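Local coordinates for TRNA nucleotidyl transferase-related protein (Thermotoga maritima, PDB 3H38), which acts, through this C-terminal part of a longer protein, as a class II CCA-adding enzyme that probably builds the CCA end of tRNA from CTP and ATP, at residues 37-40 with 41-45; 65-68 with 69-73; 121-124 with 125-129; 312-315 with 316-319; 335-338 with 339-343. All coordinates share one frame; numbering follows the deposited sequence.

In the fold
The five contacts follow one another along the chain and fall into two groups on opposite sides of its centre. Contacts 1, 2 and 3 belong to the nucleotidyltransferase head domain. Strand 37-40 of the mixed sheet links them, since Val37 packs on Phe67 of contact 2, while Tyr38 and Val40 touch Ile122 and Arg129 of contact 3, respectively. The centres of contacts 1 and 3 are about 12 Å apart, close to the nucleotide and magnesium sites. Contacts 4 and 5 lie in the all-helical C-terminal region, on consecutive helices 309-328 and 337-340, again about 12 Å apart. Their centres are about 47 and 51 Å from that of contact 1, and both lie away from those sites.

Contact 1 of 5, residues 37-40 with 41-45; sequences VYVV and GGFVR
Val39 meets the helix that follows its strand by laying both methyls against the Phe43 ring. This is the strand-turn-helix entry of the nucleotidyltransferase head domain, where Gly41 and Gly42 fit the glycine-pair motif of the polymerase beta superfamily. The nearer methyl, Val39 CG2, is 3.7 Å from Phe43 CD2, and the two side chains cross at about a right angle. Phe43 reaches back to the strand because its CG stands opposite the backbone N (chi1 172°). The other branch of the valine, Val39 CG1, faces Val44 CG2 at 4.1 Å, and Ile138 of the adjoining strand 137-139 touches both valines. Val40 points away from the helix, and its side chain touches Val59 and Arg129. With phi at 79°, a CB on Gly41 would lie just 2.8 Å from Val40 O, which explains a residue without a side chain here. Gly41 is the N-cap residue, and its O accepts the backbone N of Arg45 at 3.1 Å. Arg45, a binding residue for CTP and ATP, also hydrogen-bonds Asn134, and Gly42 CA sits 3.4 Å above the centre of its guanidinium plane.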
loop_
_atom_site.group_PDB
_atom_site.type_symbol
_atom_site.label_atom_id
_atom_site.label_comp_id
_atom_site.label_asym_id
_atom_site.label_seq_id
_atom_site.Cartn_x
_atom_site.Cartn_y
_atom_site.Cartn_z
ATOM N N VAL A 37 2.629 -16.718 28.173
ATOM C CA VAL A 37 2.186 -16.588 26.784
ATOM C C VAL A 37 1.123 -15.493 26.591
ATOM O O VAL A 37 0.211 -15.365 27.404
ATOM C CB VAL A 37 1.612 -17.907 26.252
ATOM C CG1 VAL A 37 1.506 -17.844 24.748
ATOM C CG2 VAL A 37 2.492 -19.056 26.638
ATOM N N TYR A 38 1.241 -14.726 25.504
ATOM C CA TYR A 38 0.290 -13.662 25.175
ATOM C C TYR A 38 -0.045 -13.547 23.678
ATOM O O TYR A 38 0.806 -13.743 22.800
ATOM C CB TYR A 38 0.850 -12.297 25.571
ATOM C CG TYR A 38 1.529 -12.210 26.905
ATOM C CD1 TYR A 38 2.833 -12.612 27.059
ATOM C CD2 TYR A 38 0.867 -11.677 28.009
ATOM C CE1 TYR A 38 3.470 -12.510 28.285
ATOM C CE2 TYR A 38 1.489 -11.583 29.238
ATOM C CZ TYR A 38 2.790 -11.997 29.372
ATOM O OH TYR A 38 3.417 -11.881 30.590
ATOM N N VAL A 39 -1.283 -13.165 23.395
ATOM C CA VAL A 39 -1.626 -12.695 22.067
ATOM C C VAL A 39 -1.560 -11.161 22.132
ATOM O O VAL A 39 -1.910 -10.561 23.158
ATOM C CB VAL A 39 -3.000 -13.232 21.607
ATOM C CG1 VAL A 39 -4.123 -12.583 22.390
ATOM C CG2 VAL A 39 -3.177 -13.036 20.105
ATOM N N VAL A 40 -1.045 -10.528 21.078
ATOM C CA VAL A 40 -0.753 -9.094 21.141
ATOM C C VAL A 40 -1.221 -8.318 19.909
ATOM O O VAL A 40 -1.541 -8.903 18.873
ATOM C CB VAL A 40 0.759 -8.859 21.274
ATOM C CG1 VAL A 40 1.284 -9.518 22.530
ATOM C CG2 VAL A 40 1.485 -9.412 20.057
ATOM N N GLY A 41 -1.259 -6.994 20.036
ATOM C CA GLY A 41 -1.340 -6.122 18.878
ATOM C C GLY A 41 -2.688 -5.934 18.224
ATOM O O GLY A 41 -3.677 -5.678 18.908
ATOM N N GLY A 42 -2.711 -6.041 16.893
ATOM C CA GLY A 42 -3.891 -5.738 16.087
ATOM C C GLY A 42 -5.028 -6.661 16.433
ATOM O O GLY A 42 -6.174 -6.247 16.594
ATOM N N PHE A 43 -4.704 -7.931 16.591
ATOM C CA PHE A 43 -5.715 -8.877 17.013
ATOM C C PHE A 43 -6.471 -8.428 18.271
ATOM O O PHE A 43 -7.671 -8.659 18.410
ATOM C CB PHE A 43 -5.126 -10.259 17.269
ATOM C CG PHE A 43 -6.113 -11.190 17.890
ATOM C CD1 PHE A 43 -6.929 -11.984 17.092
ATOM C CD2 PHE A 43 -6.279 -11.225 19.272
ATOM C CE1 PHE A 43 -7.881 -12.843 17.661
ATOM C CE2 PHE A 43 -7.228 -12.064 19.859
ATOM C CZ PHE A 43 -8.038 -12.879 19.049
ATOM N N VAL A 44 -5.765 -7.826 19.212
ATOM C CA VAL A 44 -6.416 -7.405 20.442
ATOM C C VAL A 44 -7.228 -6.110 20.229
ATOM O O VAL A 44 -8.349 -5.968 20.735
ATOM C CB VAL A 44 -5.376 -7.234 21.569
ATOM C CG1 VAL A 44 -6.010 -6.577 22.796
ATOM C CG2 VAL A 44 -4.782 -8.585 21.925
ATOM N N ARG A 45 -6.631 -5.162 19.508
ATOM C CA ARG A 45 -7.325 -3.979 19.028
ATOM C C ARG A 45 -8.637 -4.385 18.342
ATOM O O ARG A 45 -9.731 -3.928 18.712
ATOM C CB ARG A 45 -6.428 -3.274 18.015
ATOM C CG ARG A 45 -6.936 -1.926 17.481
ATOM C CD ARG A 45 -6.116 -1.571 16.220
ATOM N NE ARG A 45 -6.268 -2.602 15.187
ATOM C CZ ARG A 45 -5.296 -3.009 14.370
ATOM N NH1 ARG A 45 -4.068 -2.468 14.439
ATOM N NH2 ARG A 45 -5.547 -3.968 13.486
#

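Contact 2 of 5, residues 65-68 with 69-73; sequences LEFA and EYAKR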
loop_
_atom_site.group_PDB
_atom_site.type_symbol
_atom_site.label_atom_id
_atom_site.label_comp_id
_atom_site.label_asym_id
_atom_site.label_seq_id
_atom_site.Cartn_x
_atom_site.Cartn_y
_atom_site.Cartn_z
ATOM N N LEU A 65 11.830 -20.446 19.946
ATOM C CA LEU A 65 12.052 -21.774 19.384
ATOM C C LEU A 65 11.725 -22.920 20.307
ATOM O O LEU A 65 11.016 -23.802 19.922
ATOM C CB LEU A 65 13.459 -21.928 18.854
ATOM C CG LEU A 65 13.869 -20.989 17.740
ATOM C CD1 LEU A 65 14.339 -21.799 16.591
ATOM C CD2 LEU A 65 12.755 -20.102 17.325
ATOM N N GLU A 66 12.235 -22.905 21.519
ATOM C CA GLU A 66 11.813 -23.889 22.469
ATOM C C GLU A 66 10.337 -24.088 22.393
ATOM O O GLU A 66 9.865 -25.191 22.380
ATOM C CB GLU A 66 12.044 -23.430 23.881
ATOM C CG GLU A 66 13.426 -23.333 24.331
ATOM C CD GLU A 66 13.496 -23.324 25.806
ATOM O OE1 GLU A 66 14.197 -22.484 26.367
ATOM O OE2 GLU A 66 12.838 -24.167 26.414
ATOM N N PHE A 67 9.605 -22.995 22.429
ATOM C CA PHE A 67 8.149 -23.013 22.535
ATOM C C PHE A 67 7.527 -23.550 21.252
ATOM O O PHE A 67 6.672 -24.419 21.284
ATOM C CB PHE A 67 7.624 -21.605 22.828
ATOM C CG PHE A 67 6.167 -21.560 23.069
ATOM C CD1 PHE A 67 5.666 -21.639 24.354
ATOM C CD2 PHE A 67 5.281 -21.462 22.010
ATOM C CE1 PHE A 67 4.301 -21.619 24.591
ATOM C CE2 PHE A 67 3.889 -21.435 22.235
ATOM C CZ PHE A 67 3.408 -21.512 23.530
ATOM N N ALA A 68 7.947 -23.009 20.115
ATOM C CA ALA A 68 7.452 -23.506 18.843
ATOM C C ALA A 68 7.709 -25.014 18.727
ATOM O O ALA A 68 6.827 -25.759 18.322
ATOM C CB ALA A 68 8.085 -22.742 17.689
ATOM N N GLU A 69 8.898 -25.461 19.084
ATOM C CA GLU A 69 9.236 -26.864 19.038
ATOM C C GLU A 69 8.307 -27.693 19.904
ATOM O O GLU A 69 7.780 -28.699 19.493
ATOM C CB GLU A 69 10.683 -27.058 19.477
ATOM C CG GLU A 69 11.696 -27.028 18.348
ATOM C CD GLU A 69 13.080 -26.577 18.786
ATOM O OE1 GLU A 69 13.281 -26.268 19.967
ATOM O OE2 GLU A 69 13.995 -26.540 17.950
ATOM N N TYR A 70 8.125 -27.248 21.124
ATOM C CA TYR A 70 7.229 -27.890 22.072
ATOM C C TYR A 70 5.807 -27.930 21.546
ATOM O O TYR A 70 5.159 -28.978 21.576
ATOM C CB TYR A 70 7.239 -27.141 23.399
ATOM C CG TYR A 70 6.459 -27.851 24.461
ATOM C CD1 TYR A 70 6.924 -29.041 25.001
ATOM C CD2 TYR A 70 5.249 -27.349 24.916
ATOM C CE1 TYR A 70 6.211 -29.709 25.977
ATOM C CE2 TYR A 70 4.522 -28.012 25.895
ATOM C CZ TYR A 70 5.011 -29.192 26.420
ATOM O OH TYR A 70 4.299 -29.860 27.387
ATOM N N ALA A 71 5.329 -26.772 21.088
ATOM C CA ALA A 71 4.019 -26.657 20.452
ATOM C C ALA A 71 3.891 -27.633 19.289
ATOM O O ALA A 71 2.844 -28.258 19.101
ATOM C CB ALA A 71 3.787 -25.228 19.959
ATOM N N LYS A 72 4.949 -27.759 18.499
ATOM C CA LYS A 72 4.878 -28.539 17.289
ATOM C C LYS A 72 4.498 -29.963 17.525
ATOM O O LYS A 72 3.828 -30.537 16.721
ATOM C CB LYS A 72 6.179 -28.500 16.510
ATOM C CG LYS A 72 6.012 -28.917 15.068
ATOM C CD LYS A 72 6.992 -29.962 14.653
ATOM C CE LYS A 72 6.752 -30.365 13.228
ATOM N NZ LYS A 72 7.911 -30.135 12.334
ATOM N N ARG A 73 4.933 -30.554 18.618
ATOM C CA ARG A 73 4.643 -31.946 18.835
ATOM C C ARG A 73 3.286 -32.252 19.362
ATOM O O ARG A 73 3.001 -33.376 19.709
ATOM C CB ARG A 73 5.661 -32.599 19.728
ATOM C CG ARG A 73 6.078 -31.867 20.900
ATOM C CD ARG A 73 6.626 -32.839 21.862
ATOM N NE ARG A 73 7.850 -32.366 22.462
ATOM C CZ ARG A 73 8.165 -32.526 23.736
ATOM N NH1 ARG A 73 7.346 -33.159 24.539
ATOM N NH2 ARG A 73 9.301 -32.057 24.202
#
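Phe67 overlaps the methyl of Ala71 one turn further on, Phe67 CE2 lying 4.4 Å from Ala71 CB in an oblique approach. A trans first torsion (chi1 -175°) swings the ring along the helix in that direction. The alanine methyl is closer still to the backbone, with Ala71 CB 3.3 Å from Phe67 O, the same carbonyl that accepts the N-H of Ala71 in a nearly straight bond. Such i to i+4 pairing, repeated from Leu65 to Glu69, from Glu66 to Tyr70 and from Ala68 to Lys72, is that of an alpha helix, here helix 64-72 of the head domain. Its buried side carries Phe67, Ala68 and Ala71: Phe67 and Ala71 rest on Phe29 of helix 17-32, and Phe67 and Ala68 on Ile100 of the sheet. Glu66 and Glu69 are exposed. Glu69 runs alongside the carbonyl of Leu65, bringing Glu69 CB to 3.3 Å from Leu65 O. Its OE1 is equally near that oxygen, but both are acceptors and no bond forms; the other carboxylate oxygen makes a long, weak ion pair with Lys81. The Tyr70 ring meets Phe29 edge-to-face, and its hydroxyl is hydrogen-bonded to Glu32. Where the chain leaves the helix, Tyr70 CD1 stands 3.9 Å above the centre of the Arg73 guanidinium plane.

Contact 3 of 5, residues 121-124 with 125-129; sequences TIKK and DLYRR
Asp125 takes part in the first turn of helix 122-127 through a weak bond from its backbone N to Thr121 O. This short helix leads into the Arg-Arg-Asp motif of the tRNA nucleotidyltransferase family. The Asp125 side chain, with CG anti to the backbone N (chi1 178°), passes Ile122 CD1 and forms a salt-bridge network with Arg128 and Arg129, while its OD1 also accepts the backbone N of Arg104. Were it cut back to a methyl, as in an alanine, Arg129 NH1 would probably be left without its carboxylate mate and Arg128 NE and NH1 without their shared oxygen, though Glu106 would remain to Arg128. Leu126 comes next, its CD1 3.9 Å from Ile122 CD1 as the two side chains pass at a slant; its N-H is shared between the carbonyls of Ile122 and Lys123. Tyr127 runs side by side with Lys123, Lys123 CE being 4.2 Å from Tyr127 CD2, and its backbone N bonds Lys123 O at 2.8 Å. Arg128 approaches Asp125 side-on: NE and NH1 meet OD1 from the same face of the carboxylate, with Arg128 NH1 2.7 Å from Asp125 OD1. Arg129, which binds ATP, divides its grip. Arg129 NE hydrogen-bonds Asp125 O from above the carbonyl plane, while Arg129 NH1 reaches Asp125 OD2 on the syn side at 3.1 Å.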
loop_
_atom_site.group_PDB
_atom_site.type_symbol
_atom_site.label_atom_id
_atom_site.label_comp_id
_atom_site.label_asym_id
_atom_site.label_seq_id
_atom_site.Cartn_x
_atom_site.Cartn_y
_atom_site.Cartn_z
ATOM N N THR A 121 10.582 -8.152 29.306
ATOM C CA THR A 121 9.333 -8.586 29.815
ATOM C C THR A 121 8.338 -8.151 28.774
ATOM O O THR A 121 8.675 -7.481 27.853
ATOM C CB THR A 121 9.067 -7.842 31.073
ATOM O OG1 THR A 121 9.291 -6.462 30.836
ATOM C CG2 THR A 121 10.006 -8.297 32.107
ATOM N N ILE A 122 7.105 -8.540 28.943
ATOM C CA ILE A 122 6.079 -8.172 28.000
ATOM C C ILE A 122 5.888 -6.649 28.047
ATOM O O ILE A 122 5.550 -6.024 27.050
ATOM C CB ILE A 122 4.766 -8.875 28.322
ATOM C CG1 ILE A 122 3.700 -8.516 27.280
ATOM C CG2 ILE A 122 4.330 -8.536 29.765
ATOM C CD1 ILE A 122 4.023 -9.019 25.858
ATOM N N LYS A 123 6.136 -6.051 29.203
ATOM C CA LYS A 123 5.939 -4.634 29.315
ATOM C C LYS A 123 6.758 -3.883 28.271
ATOM O O LYS A 123 6.203 -3.121 27.450
ATOM C CB LYS A 123 6.268 -4.109 30.705
ATOM C CG LYS A 123 5.945 -2.616 30.774
ATOM C CD LYS A 123 5.682 -2.081 32.167
ATOM C CE LYS A 123 5.395 -0.599 32.041
ATOM N NZ LYS A 123 5.148 -0.046 33.371
ATOM N N LYS A 124 8.054 -4.117 28.275
ATOM C CA LYS A 124 8.978 -3.486 27.377
ATOM C C LYS A 124 8.682 -3.794 25.935
ATOM O O LYS A 124 8.882 -2.982 25.079
ATOM C CB LYS A 124 10.384 -3.903 27.718
ATOM C CG LYS A 124 11.212 -2.824 28.215
ATOM C CD LYS A 124 11.395 -2.889 29.677
ATOM C CE LYS A 124 12.326 -1.827 30.179
ATOM N NZ LYS A 124 11.586 -0.752 30.787
ATOM N N ASP A 125 8.245 -4.996 25.676
ATOM C CA ASP A 125 7.903 -5.389 24.312
ATOM C C ASP A 125 6.673 -4.633 23.804
ATOM O O ASP A 125 6.485 -4.483 22.599
ATOM C CB ASP A 125 7.642 -6.884 24.208
ATOM C CG ASP A 125 7.230 -7.304 22.805
ATOM O OD1 ASP A 125 8.088 -7.393 21.894
ATOM O OD2 ASP A 125 6.033 -7.554 22.614
ATOM N N LEU A 126 5.827 -4.179 24.721
ATOM C CA LEU A 126 4.615 -3.442 24.338
ATOM C C LEU A 126 4.970 -1.952 24.233
ATOM O O LEU A 126 4.519 -1.237 23.335
ATOM C CB LEU A 126 3.522 -3.634 25.396
ATOM C CG LEU A 126 2.346 -4.608 25.228
ATOM C CD1 LEU A 126 2.589 -5.787 24.240
ATOM C CD2 LEU A 126 1.863 -5.092 26.586
ATOM N N TYR A 127 5.813 -1.518 25.164
ATOM C CA TYR A 127 6.230 -0.143 25.279
ATOM C C TYR A 127 6.946 0.359 24.041
ATOM O O TYR A 127 7.076 1.564 23.874
ATOM C CB TYR A 127 7.157 0.037 26.473
ATOM C CG TYR A 127 6.848 1.282 27.256
ATOM C CD1 TYR A 127 6.507 2.479 26.612
ATOM C CD2 TYR A 127 6.916 1.276 28.638
ATOM C CE1 TYR A 127 6.225 3.626 27.348
ATOM C CE2 TYR A 127 6.631 2.400 29.384
ATOM C CZ TYR A 127 6.283 3.567 28.744
ATOM O OH TYR A 127 6.025 4.670 29.521
ATOM N N ARG A 128 7.434 -0.559 23.202
ATOM C CA ARG A 128 8.216 -0.197 22.027
ATOM C C ARG A 128 7.348 -0.108 20.775
ATOM O O ARG A 128 7.851 0.216 19.705
ATOM C CB ARG A 128 9.245 -1.275 21.738
ATOM C CG ARG A 128 8.611 -2.442 20.981
ATOM C CD ARG A 128 9.570 -3.599 20.801
ATOM N NE ARG A 128 8.876 -4.870 20.610
ATOM C CZ ARG A 128 8.400 -5.307 19.447
ATOM N NH1 ARG A 128 7.808 -6.488 19.375
ATOM N NH2 ARG A 128 8.532 -4.576 18.357
ATOM N N ARG A 129 6.063 -0.433 20.901
ATOM C CA ARG A 129 5.154 -0.417 19.759
ATOM C C ARG A 129 4.570 0.982 19.507
ATOM O O ARG A 129 4.704 1.883 20.339
ATOM C CB ARG A 129 4.059 -1.451 19.953
ATOM C CG ARG A 129 4.595 -2.870 19.973
ATOM C CD ARG A 129 3.614 -3.830 20.604
ATOM N NE ARG A 129 4.206 -5.155 20.654
ATOM C CZ ARG A 129 3.962 -6.112 19.769
ATOM N NH1 ARG A 129 4.587 -7.290 19.885
ATOM N NH2 ARG A 129 3.095 -5.892 18.774
#

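Contact 4 of 5, residues 312-315 with 316-319; sequences EIRH and VEKS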
loop_
_atom_site.group_PDB
_atom_site.type_symbol
_atom_site.label_atom_id
_atom_site.label_comp_id
_atom_site.label_asym_id
_atom_site.label_seq_id
_atom_site.Cartn_x
_atom_site.Cartn_y
_atom_site.Cartn_z
ATOM N N GLU A 312 8.074 8.444 -18.603
ATOM C CA GLU A 312 6.632 8.193 -18.760
ATOM C C GLU A 312 5.793 9.304 -18.165
ATOM O O GLU A 312 4.766 9.698 -18.731
ATOM C CB GLU A 312 6.235 6.874 -18.108
ATOM C CG GLU A 312 6.967 5.663 -18.674
ATOM C CD GLU A 312 7.268 4.599 -17.619
ATOM O OE1 GLU A 312 8.415 4.105 -17.597
ATOM O OE2 GLU A 312 6.370 4.267 -16.809
ATOM N N ILE A 313 6.236 9.796 -17.016
ATOM C CA ILE A 313 5.624 10.951 -16.385
ATOM C C ILE A 313 5.700 12.131 -17.339
ATOM O O ILE A 313 4.707 12.812 -17.587
ATOM C CB ILE A 313 6.334 11.289 -15.056
ATOM C CG1 ILE A 313 5.960 10.242 -13.999
ATOM C CG2 ILE A 313 5.999 12.703 -14.596
ATOM C CD1 ILE A 313 6.585 10.464 -12.614
ATOM N N ARG A 314 6.885 12.340 -17.896
ATOM C CA ARG A 314 7.140 13.465 -18.772
ATOM C C ARG A 314 6.298 13.385 -20.028
ATOM O O ARG A 314 5.823 14.402 -20.524
ATOM C CB ARG A 314 8.628 13.566 -19.099
ATOM C CG ARG A 314 9.409 14.088 -17.915
ATOM C CD ARG A 314 10.876 14.273 -18.208
ATOM N NE ARG A 314 11.486 15.117 -17.182
ATOM C CZ ARG A 314 12.783 15.124 -16.898
ATOM N NH1 ARG A 314 13.253 15.924 -15.948
ATOM N NH2 ARG A 314 13.608 14.332 -17.568
ATOM N N HIS A 315 6.088 12.176 -20.530
ATOM C CA HIS A 315 5.201 12.007 -21.669
ATOM C C HIS A 315 3.817 12.564 -21.327
ATOM O O HIS A 315 3.242 13.318 -22.100
ATOM C CB HIS A 315 5.129 10.537 -22.096
ATOM C CG HIS A 315 4.196 10.278 -23.245
ATOM N ND1 HIS A 315 4.282 10.960 -24.449
ATOM C CD2 HIS A 315 3.171 9.407 -23.391
ATOM C CE1 HIS A 315 3.349 10.524 -25.269
ATOM N NE2 HIS A 315 2.660 9.575 -24.657
ATOM N N VAL A 316 3.299 12.227 -20.146
ATOM C CA VAL A 316 1.957 12.671 -19.766
ATOM C C VAL A 316 1.941 14.168 -19.482
ATOM O O VAL A 316 1.097 14.896 -20.003
ATOM C CB VAL A 316 1.380 11.845 -18.567
ATOM C CG1 VAL A 316 0.037 12.395 -18.080
ATOM C CG2 VAL A 316 1.222 10.395 -18.964
ATOM N N GLU A 317 2.889 14.646 -18.685
ATOM C CA GLU A 317 2.885 16.066 -18.357
ATOM C C GLU A 317 3.021 16.918 -19.607
ATOM O O GLU A 317 2.494 18.021 -19.662
ATOM C CB GLU A 317 3.945 16.430 -17.314
ATOM C CG GLU A 317 5.376 16.228 -17.767
ATOM C CD GLU A 317 6.375 16.361 -16.624
ATOM O OE1 GLU A 317 6.227 15.651 -15.593
ATOM O OE2 GLU A 317 7.313 17.180 -16.765
ATOM N N LYS A 318 3.713 16.404 -20.618
ATOM C CA LYS A 318 3.936 17.187 -21.834
ATOM C C LYS A 318 2.775 17.068 -22.811
ATOM O O LYS A 318 2.390 18.054 -23.432
ATOM C CB LYS A 318 5.258 16.805 -22.508
ATOM C CG LYS A 318 6.490 17.290 -21.751
ATOM C CD LYS A 318 7.777 16.803 -22.403
ATOM C CE LYS A 318 8.999 17.302 -21.651
ATOM N NZ LYS A 318 9.117 18.791 -21.667
ATOM N N SER A 319 2.201 15.873 -22.926
ATOM C CA SER A 319 1.107 15.642 -23.876
ATOM C C SER A 319 -0.285 15.902 -23.290
ATOM O O SER A 319 -1.293 15.847 -24.006
ATOM C CB SER A 319 1.167 14.220 -24.437
ATOM O OG SER A 319 0.588 13.299 -23.537
#
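Four successive i to i+4 bonds join residues 312-315 to 316-319 within helix 309-328, the straightest running from Glu317 N to Ile313 O (2.8 Å, 173° at the hydrogen). His315 O receives a second donor besides the backbone N of Ser319: the serine hydroxyl, Ser319 OG, donates to His315 O at 3.0 Å, and the two donors come from opposite faces of the carbonyl plane. A chi1 of 81° sets OG between the backbone N and the carbonyl carbon, within reach of this oxygen, and OG also stands 4.3 Å above the centre of the His315 ring. Glu317 has a similar first torsion (chi1 65°), its chain extended beyond CG, and Glu317 CG lies 3.3 Å from Arg314 O. Packing is tight at its end, where Glu317 OE1 comes within 3.1 Å of Ile313 CG2 while accepting the backbone N of Phe290. Arg314 runs alongside, but with Arg314 NE 4.7 Å from Glu317 OE2 and the two planes almost perpendicular, no salt bridge forms; the guanidinium is held instead by Asp293 and the carbonyl of Tyr291. Around the helix pack helix 345-352, which meets Glu312, Val316 and Ser319, helix 279-287, whose His285 touches Glu312 and Ile313, and helix 337-340, where Leu339 O probably accepts a hydrogen bond from His315 NE2.

Contact 5 of 5, residues 335-338 with 339-343; sequences FVYP and LVKGV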
loop_
_atom_site.group_PDB
_atom_site.type_symbol
_atom_site.label_atom_id
_atom_site.label_comp_id
_atom_site.label_asym_id
_atom_site.label_seq_id
_atom_site.Cartn_x
_atom_site.Cartn_y
_atom_site.Cartn_z
ATOM N N PHE A 335 -6.445 9.847 -33.417
ATOM C CA PHE A 335 -5.602 10.979 -33.027
ATOM C C PHE A 335 -5.002 10.915 -31.625
ATOM O O PHE A 335 -3.996 11.585 -31.350
ATOM C CB PHE A 335 -6.371 12.276 -33.169
ATOM C CG PHE A 335 -6.463 12.750 -34.567
ATOM C CD1 PHE A 335 -7.422 12.232 -35.424
ATOM C CD2 PHE A 335 -5.590 13.709 -35.037
ATOM C CE1 PHE A 335 -7.515 12.671 -36.730
ATOM C CE2 PHE A 335 -5.674 14.152 -36.340
ATOM C CZ PHE A 335 -6.640 13.633 -37.189
ATOM N N VAL A 336 -5.626 10.129 -30.748
ATOM C CA VAL A 336 -5.107 9.931 -29.403
ATOM C C VAL A 336 -4.355 8.602 -29.307
ATOM O O VAL A 336 -3.884 8.209 -28.237
ATOM C CB VAL A 336 -6.234 9.978 -28.338
ATOM C CG1 VAL A 336 -7.158 11.178 -28.577
ATOM C CG2 VAL A 336 -7.021 8.683 -28.341
ATOM N N TYR A 337 -4.248 7.905 -30.433
ATOM C CA TYR A 337 -3.516 6.650 -30.434
ATOM C C TYR A 337 -2.102 6.896 -29.963
ATOM O O TYR A 337 -1.656 6.274 -29.007
ATOM C CB TYR A 337 -3.489 6.017 -31.820
ATOM C CG TYR A 337 -2.938 4.606 -31.839
ATOM C CD1 TYR A 337 -3.604 3.580 -31.183
ATOM C CD2 TYR A 337 -1.761 4.296 -32.524
ATOM C CE1 TYR A 337 -3.113 2.281 -31.190
ATOM C CE2 TYR A 337 -1.260 2.990 -32.540
ATOM C CZ TYR A 337 -1.946 1.986 -31.866
ATOM O OH TYR A 337 -1.485 0.687 -31.863
ATOM N N PRO A 338 -1.394 7.826 -30.619
ATOM C CA PRO A 338 0.046 7.952 -30.369
ATOM C C PRO A 338 0.366 8.320 -28.922
ATOM O O PRO A 338 1.506 8.164 -28.497
ATOM C CB PRO A 338 0.476 9.096 -31.309
ATOM C CG PRO A 338 -0.690 9.339 -32.231
ATOM C CD PRO A 338 -1.901 8.924 -31.463
ATOM N N LEU A 339 -0.624 8.808 -28.183
ATOM C CA LEU A 339 -0.395 9.256 -26.812
ATOM C C LEU A 339 -0.421 8.104 -25.809
ATOM O O LEU A 339 0.278 8.140 -24.784
ATOM C CB LEU A 339 -1.415 10.328 -26.411
ATOM C CG LEU A 339 -1.320 11.677 -27.127
ATOM C CD1 LEU A 339 -2.286 12.675 -26.502
ATOM C CD2 LEU A 339 0.104 12.188 -27.051
ATOM N N VAL A 340 -1.222 7.084 -26.111
ATOM C CA VAL A 340 -1.406 5.952 -25.202
ATOM C C VAL A 340 -0.964 4.626 -25.804
ATOM O O VAL A 340 -1.219 3.569 -25.220
ATOM C CB VAL A 340 -2.881 5.778 -24.855
ATOM C CG1 VAL A 340 -3.494 7.118 -24.417
ATOM C CG2 VAL A 340 -3.614 5.214 -26.066
ATOM N N LYS A 341 -0.306 4.687 -26.962
ATOM C CA LYS A 341 -0.101 3.509 -27.811
ATOM C C LYS A 341 0.202 2.198 -27.072
ATOM O O LYS A 341 -0.570 1.229 -27.169
ATOM C CB LYS A 341 0.951 3.769 -28.891
ATOM C CG LYS A 341 1.304 2.509 -29.679
ATOM C CD LYS A 341 2.341 2.775 -30.756
ATOM C CE LYS A 341 2.726 1.490 -31.473
ATOM N NZ LYS A 341 3.758 1.744 -32.516
ATOM N N GLY A 342 1.317 2.157 -26.350
ATOM C CA GLY A 342 1.663 0.954 -25.602
ATOM C C GLY A 342 2.215 1.345 -24.247
ATOM O O GLY A 342 3.374 1.111 -23.933
ATOM N N VAL A 343 1.372 1.964 -23.440
ATOM C CA VAL A 343 1.836 2.586 -22.220
ATOM C C VAL A 343 1.418 1.783 -21.007
ATOM O O VAL A 343 0.502 0.949 -21.069
ATOM C CB VAL A 343 1.278 4.025 -22.091
ATOM C CG1 VAL A 343 1.749 4.896 -23.257
ATOM C CG2 VAL A 343 -0.258 3.999 -22.015
#
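Val340 N donates to Tyr337 O at 3.0 Å, the firmer of the two backbone bonds that close the short helix 337-340. Both are i to i+3 bonds, the second being a weak one from Leu339 N to Val336 O, so the segment is little more than a single helical turn within the C-terminal helical region. The donor of the first bond stands well out of the Tyr337 carbonyl plane, 47° above it. Pro338, which has no N-H to offer, takes an early place in the helix, where no such donor is needed. Val340 folds over the same turn, and its CG2 is 3.7 Å from Tyr337 O. Leu339 packs on Ser319, Leu323 and Met326 of helix 309-328, while Val340 meets Phe363 and Ile370 of helix 357-371. Tyr337 carries the main side-chain contact: its first torsion is trans (chi1 -171°), which brings the ring alongside the aliphatic part of Lys341, and Lys341 CB lies over one face of it. The ring also reaches Glu399, Leu402, Met403 and Leu406 of helix 392-407. Loss of the ring to a serine is likely to open a gap against that helix and set the lysine chain free to turn. Lys341 is fully extended and crosses the ring at a slant: Lys341 CG rests 3.9 Å from Tyr337 CE2, and Lys341 CD follows at 4.0 Å from Tyr337 CE2.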